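Local atomic coordinates of glyoxylate reductase (Paecilomyces sp. J18, PDB entry 3WNV), a protein that probably catalyses the reduction of glyoxylate to glycolate with a nicotinamide cofactor, as a member of the D-isomer-specific 2-hydroxyacid dehydrogenase family. Residues A[4-16]-A[26-39]. Numbering follows the deposited sequence.
Sequences QAALLIGDIVHAR and VTLKEFPEGGREKF
Arg16 and Glu30 reach for each other from opposite directions over one face of a parallel strand pair. Both NH1 and NH2 of Arg16 grip a single oxygen, Glu30 OE2, the shorter bond being NH2 to OE2 at 3.0 Å. The carboxylate meets the edge of the guanidinium, but the two planes are turned 55° apart, and NH1 comes in above the carboxylate plane. The Arg16 chain bends at chi2 and chi3 to bring its end back to the strands. Glu30 OE1 accepts a hydrogen bond from a water that also donates to Gly10 O. Glu30 CG lies alongside Leu8, 4.0 Å from its CB. A leucine in place of Arg16 would probably leave Glu30 OE2 without its charged mate and the carboxylate freer to swing.

On the other face, Phe39 swings CG anti to its backbone N (chi1 -179°), bringing CE1 3.5 Å from Ile9 CD1, while Leu7 CD2 meets the ring edge. Phe39 CD1 also sits over the centre of the Phe31 ring, 3.8 Å above its plane, and Glu33 O lies against the opposite face, toward the rim.

Between the two faces, six backbone hydrogen bonds join the strands, from Gln4 O to Gly10 N; Phe31 N to Leu8 O is nearly straight (174°).

The pair belongs to a right-handed beta-alpha-beta unit: helix 16-21 lays Trp19 against Leu8, Leu28 and Glu30, and its Glu20 also holds Arg16 NH2. Strand 5-9 bonds on its other side to strand 51-57, while 27-31 is an edge strand of this five-stranded parallel sheet, and Thr64 touches Ile9, Phe31 and Phe39.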
loop_
_atom_site.group_PDB
_atom_site.type_symbol
_atom_site.label_atom_id
_atom_site.label_comp_id
_atom_site.label_asym_id
_atom_site.label_seq_id
_atom_site.Cartn_x
_atom_site.Cartn_y
_atom_site.Cartn_z
ATOM N N GLN A 4 -3.506 31.508 9.922
ATOM C CA GLN A 4 -3.526 30.101 9.549
ATOM C C GLN A 4 -2.141 29.510 9.387
ATOM O O GLN A 4 -1.272 30.137 8.895
ATOM C CB GLN A 4 -4.259 29.899 8.260
ATOM C CG GLN A 4 -5.614 30.488 8.214
ATOM C CD GLN A 4 -6.388 30.096 7.024
ATOM O OE1 GLN A 4 -5.860 29.807 5.999
ATOM N NE2 GLN A 4 -7.671 30.080 7.173
ATOM N N ALA A 5 -1.996 28.283 9.815
ATOM C CA ALA A 5 -0.723 27.564 9.713
ATOM C C ALA A 5 -0.902 26.185 9.088
ATOM O O ALA A 5 -1.987 25.579 9.180
ATOM C CB ALA A 5 -0.057 27.466 11.075
ATOM N N ALA A 6 0.156 25.679 8.462
ATOM C CA ALA A 6 0.198 24.283 8.045
ATOM C C ALA A 6 1.322 23.548 8.799
ATOM O O ALA A 6 2.388 24.111 9.028
ATOM C CB ALA A 6 0.415 24.155 6.550
ATOM N N LEU A 7 1.091 22.294 9.168
ATOM C CA LEU A 7 2.079 21.564 9.951
ATOM C C LEU A 7 2.544 20.333 9.189
ATOM O O LEU A 7 1.730 19.511 8.740
ATOM C CB LEU A 7 1.471 21.142 11.290
ATOM C CG LEU A 7 2.315 20.165 12.109
ATOM C CD1 LEU A 7 3.601 20.842 12.567
ATOM C CD2 LEU A 7 1.497 19.680 13.342
ATOM N N LEU A 8 3.856 20.199 9.045
ATOM C CA LEU A 8 4.423 19.052 8.326
ATOM C C LEU A 8 4.879 18.009 9.356
ATOM O O LEU A 8 5.683 18.335 10.232
ATOM C CB LEU A 8 5.657 19.532 7.556
ATOM C CG LEU A 8 6.586 18.382 7.070
ATOM C CD1 LEU A 8 5.888 17.309 6.213
ATOM C CD2 LEU A 8 7.815 18.936 6.291
ATOM N N ILE A 9 4.351 16.786 9.273
ATOM C CA ILE A 9 4.798 15.704 10.149
ATOM C C ILE A 9 5.797 14.871 9.359
ATOM O O ILE A 9 5.472 14.374 8.291
ATOM C CB ILE A 9 3.666 14.711 10.534
ATOM C CG1 ILE A 9 2.403 15.430 11.064
ATOM C CG2 ILE A 9 4.206 13.712 11.583
ATOM C CD1 ILE A 9 2.602 16.231 12.307
ATOM N N GLY A 10 7.009 14.707 9.875
ATOM C CA GLY A 10 7.967 13.879 9.167
ATOM C C GLY A 10 8.690 14.680 8.101
ATOM O O GLY A 10 8.884 15.880 8.264
ATOM N N ASP A 11 9.098 14.001 7.028
ATOM C CA ASP A 11 10.001 14.601 6.044
ATOM C C ASP A 11 9.290 14.797 4.705
ATOM O O ASP A 11 8.375 14.037 4.351
ATOM C CB ASP A 11 11.200 13.680 5.761
ATOM C CG ASP A 11 12.053 13.383 6.993
ATOM O OD1 ASP A 11 12.142 14.227 7.916
ATOM O OD2 ASP A 11 12.657 12.277 7.015
ATOM N N ILE A 12 9.759 15.795 3.954
ATOM C CA ILE A 12 9.459 15.910 2.534
ATOM C C ILE A 12 10.819 15.826 1.814
ATOM O O ILE A 12 11.745 16.579 2.115
ATOM C CB ILE A 12 8.670 17.222 2.216
ATOM C CG1 ILE A 12 7.213 17.091 2.729
ATOM C CG2 ILE A 12 8.729 17.555 0.748
ATOM C CD1 ILE A 12 6.381 18.390 2.651
ATOM N N VAL A 13 10.926 14.849 0.925
ATOM C CA VAL A 13 12.204 14.465 0.340
ATOM C C VAL A 13 12.426 15.157 -0.982
ATOM O O VAL A 13 13.522 15.673 -1.249
ATOM C CB VAL A 13 12.270 12.949 0.104
ATOM C CG1 VAL A 13 13.643 12.563 -0.470
ATOM C CG2 VAL A 13 11.949 12.169 1.381
ATOM N N HIS A 14 11.395 15.189 -1.819
ATOM C CA HIS A 14 11.596 15.604 -3.208
ATOM C C HIS A 14 10.980 16.944 -3.547
ATOM O O HIS A 14 11.333 17.530 -4.568
ATOM C CB HIS A 14 11.024 14.574 -4.177
ATOM C CG HIS A 14 11.525 13.190 -3.944
ATOM N ND1 HIS A 14 12.788 12.792 -4.323
ATOM C CD2 HIS A 14 10.943 12.118 -3.355
ATOM C CE1 HIS A 14 12.955 11.519 -3.984
ATOM N NE2 HIS A 14 11.858 11.097 -3.380
ATOM N N ALA A 15 10.051 17.412 -2.719
ATOM C CA ALA A 15 9.226 18.551 -3.099
ATOM C C ALA A 15 9.312 19.672 -2.077
ATOM O O ALA A 15 8.330 20.389 -1.847
ATOM C CB ALA A 15 7.813 18.116 -3.295
ATOM N N ARG A 16 10.503 19.837 -1.485
ATOM C CA ARG A 16 10.711 20.859 -0.483
ATOM C C ARG A 16 10.363 22.245 -1.040
ATOM O O ARG A 16 9.807 23.068 -0.330
ATOM C CB ARG A 16 12.157 20.848 0.038
ATOM C CG ARG A 16 12.469 19.751 1.053
ATOM C CD ARG A 16 11.710 19.913 2.407
ATOM N NE ARG A 16 11.780 21.244 3.030
ATOM C CZ ARG A 16 11.429 21.504 4.297
ATOM N NH1 ARG A 16 11.021 20.540 5.107
ATOM N NH2 ARG A 16 11.506 22.727 4.768
ATOM N N VAL A 26 0.369 30.574 4.255
ATOM C CA VAL A 26 0.208 30.202 5.665
ATOM C C VAL A 26 1.572 30.161 6.348
ATOM O O VAL A 26 2.592 30.101 5.685
ATOM C CB VAL A 26 -0.408 28.766 5.804
ATOM C CG1 VAL A 26 -1.895 28.759 5.453
ATOM C CG2 VAL A 26 0.380 27.752 4.955
ATOM N N THR A 27 1.562 30.148 7.675
ATOM C CA THR A 27 2.761 29.935 8.495
ATOM C C THR A 27 3.145 28.467 8.417
ATOM O O THR A 27 2.323 27.590 8.720
ATOM C CB THR A 27 2.446 30.248 9.962
ATOM O OG1 THR A 27 2.096 31.627 10.100
ATOM C CG2 THR A 27 3.628 29.882 10.879
ATOM N N LEU A 28 4.373 28.159 7.984
ATOM C CA LEU A 28 4.762 26.752 7.881
ATOM C C LEU A 28 5.411 26.313 9.192
ATOM O O LEU A 28 6.303 26.991 9.704
ATOM C CB LEU A 28 5.725 26.527 6.687
ATOM C CG LEU A 28 5.210 27.004 5.319
ATOM C CD1 LEU A 28 6.294 26.841 4.224
ATOM C CD2 LEU A 28 3.910 26.286 4.894
ATOM N N LYS A 29 4.924 25.201 9.742
ATOM C CA LYS A 29 5.429 24.622 10.993
ATOM C C LYS A 29 5.846 23.186 10.724
ATOM O O LYS A 29 5.308 22.531 9.835
ATOM C CB LYS A 29 4.357 24.661 12.097
ATOM C CG LYS A 29 4.057 26.073 12.543
ATOM C CD LYS A 29 3.201 26.098 13.794
ATOM C CE LYS A 29 2.732 27.509 14.091
ATOM N NZ LYS A 29 3.846 28.430 14.392
ATOM N N GLU A 30 6.832 22.682 11.458
ATOM C CA GLU A 30 7.239 21.308 11.211
ATOM C C GLU A 30 7.440 20.493 12.481
ATOM O O GLU A 30 8.009 20.991 13.446
ATOM C CB GLU A 30 8.557 21.269 10.412
ATOM C CG GLU A 30 8.509 21.907 9.034
ATOM C CD GLU A 30 9.813 21.702 8.274
ATOM O OE1 GLU A 30 10.490 20.686 8.555
ATOM O OE2 GLU A 30 10.156 22.541 7.406
ATOM N N PHE A 31 7.032 19.215 12.427
ATOM C CA PHE A 31 7.365 18.238 13.472
ATOM C C PHE A 31 8.156 17.110 12.816
ATOM O O PHE A 31 7.576 16.079 12.420
ATOM C CB PHE A 31 6.086 17.690 14.119
ATOM C CG PHE A 31 6.335 16.739 15.265
ATOM C CD1 PHE A 31 6.634 17.227 16.523
ATOM C CD2 PHE A 31 6.226 15.360 15.084
ATOM C CE1 PHE A 31 6.861 16.376 17.590
ATOM C CE2 PHE A 31 6.448 14.495 16.145
ATOM C CZ PHE A 31 6.768 15.021 17.413
ATOM N N PRO A 32 9.483 17.299 12.672
ATOM C CA PRO A 32 10.270 16.345 11.878
ATOM C C PRO A 32 10.497 15.007 12.590
ATOM O O PRO A 32 10.638 13.976 11.927
ATOM C CB PRO A 32 11.603 17.067 11.683
ATOM C CG PRO A 32 11.665 18.062 12.773
ATOM C CD PRO A 32 10.258 18.493 13.036
ATOM N N GLU A 33 10.523 15.047 13.920
ATOM C CA GLU A 33 10.695 13.852 14.741
ATOM C C GLU A 33 10.346 14.195 16.183
ATOM O O GLU A 33 10.227 15.371 16.533
ATOM C CB GLU A 33 12.148 13.392 14.668
ATOM C CG GLU A 33 13.103 14.471 15.123
ATOM C CD GLU A 33 14.528 14.054 14.962
ATOM O OE1 GLU A 33 14.754 12.914 14.506
ATOM O OE2 GLU A 33 15.422 14.858 15.295
ATOM N N GLY A 34 10.202 13.182 17.030
ATOM C CA GLY A 34 10.129 13.424 18.456
ATOM C C GLY A 34 9.366 12.386 19.266
ATOM O O GLY A 34 9.503 12.333 20.482
ATOM N N GLY A 35 8.539 11.586 18.602
ATOM C CA GLY A 35 7.724 10.604 19.302
ATOM C C GLY A 35 6.318 11.090 19.658
ATOM O O GLY A 35 6.109 12.299 19.861
ATOM N N ARG A 36 5.381 10.137 19.753
ATOM C CA ARG A 36 3.966 10.385 20.045
ATOM C C ARG A 36 3.759 11.220 21.281
ATOM O O ARG A 36 2.945 12.147 21.264
ATOM C CB ARG A 36 3.203 9.056 20.186
ATOM C CG ARG A 36 1.728 9.168 20.567
ATOM C CD ARG A 36 1.076 7.792 20.423
ATOM N NE ARG A 36 -0.397 7.780 20.452
ATOM C CZ ARG A 36 -1.180 7.818 19.371
ATOM N NH1 ARG A 36 -0.657 7.911 18.135
ATOM N NH2 ARG A 36 -2.501 7.766 19.524
ATOM N N GLU A 37 4.496 10.906 22.352
ATOM C CA GLU A 37 4.330 11.584 23.639
ATOM C C GLU A 37 4.568 13.082 23.477
ATOM O O GLU A 37 3.788 13.918 23.961
ATOM C CB GLU A 37 5.297 10.982 24.674
ATOM C CG GLU A 37 5.291 11.653 26.047
ATOM C CD GLU A 37 6.660 11.599 26.736
ATOM O OE1 GLU A 37 7.442 12.573 26.595
ATOM O OE2 GLU A 37 6.948 10.586 27.416
ATOM N N LYS A 38 5.653 13.410 22.781
ATOM C CA LYS A 38 6.028 14.794 22.535
ATOM C C LYS A 38 5.078 15.470 21.535
ATOM O O LYS A 38 4.776 16.656 21.681
ATOM C CB LYS A 38 7.456 14.844 22.008
ATOM C CG LYS A 38 7.953 16.230 21.649
ATOM C CD LYS A 38 8.237 17.053 22.871
ATOM C CE LYS A 38 9.082 18.260 22.499
ATOM N NZ LYS A 38 8.723 18.758 21.128
ATOM N N PHE A 39 4.620 14.732 20.524
ATOM C CA PHE A 39 3.623 15.291 19.612
ATOM C C PHE A 39 2.364 15.655 20.399
ATOM O O PHE A 39 1.856 16.773 20.286
ATOM C CB PHE A 39 3.328 14.371 18.428
ATOM C CG PHE A 39 2.318 14.944 17.476
ATOM C CD1 PHE A 39 2.695 15.916 16.557
ATOM C CD2 PHE A 39 0.982 14.552 17.529
ATOM C CE1 PHE A 39 1.757 16.478 15.711
ATOM C CE2 PHE A 39 0.040 15.125 16.682
ATOM C CZ PHE A 39 0.439 16.082 15.770
HETATM O O HOH W 1 10.487 18.091 8.243
#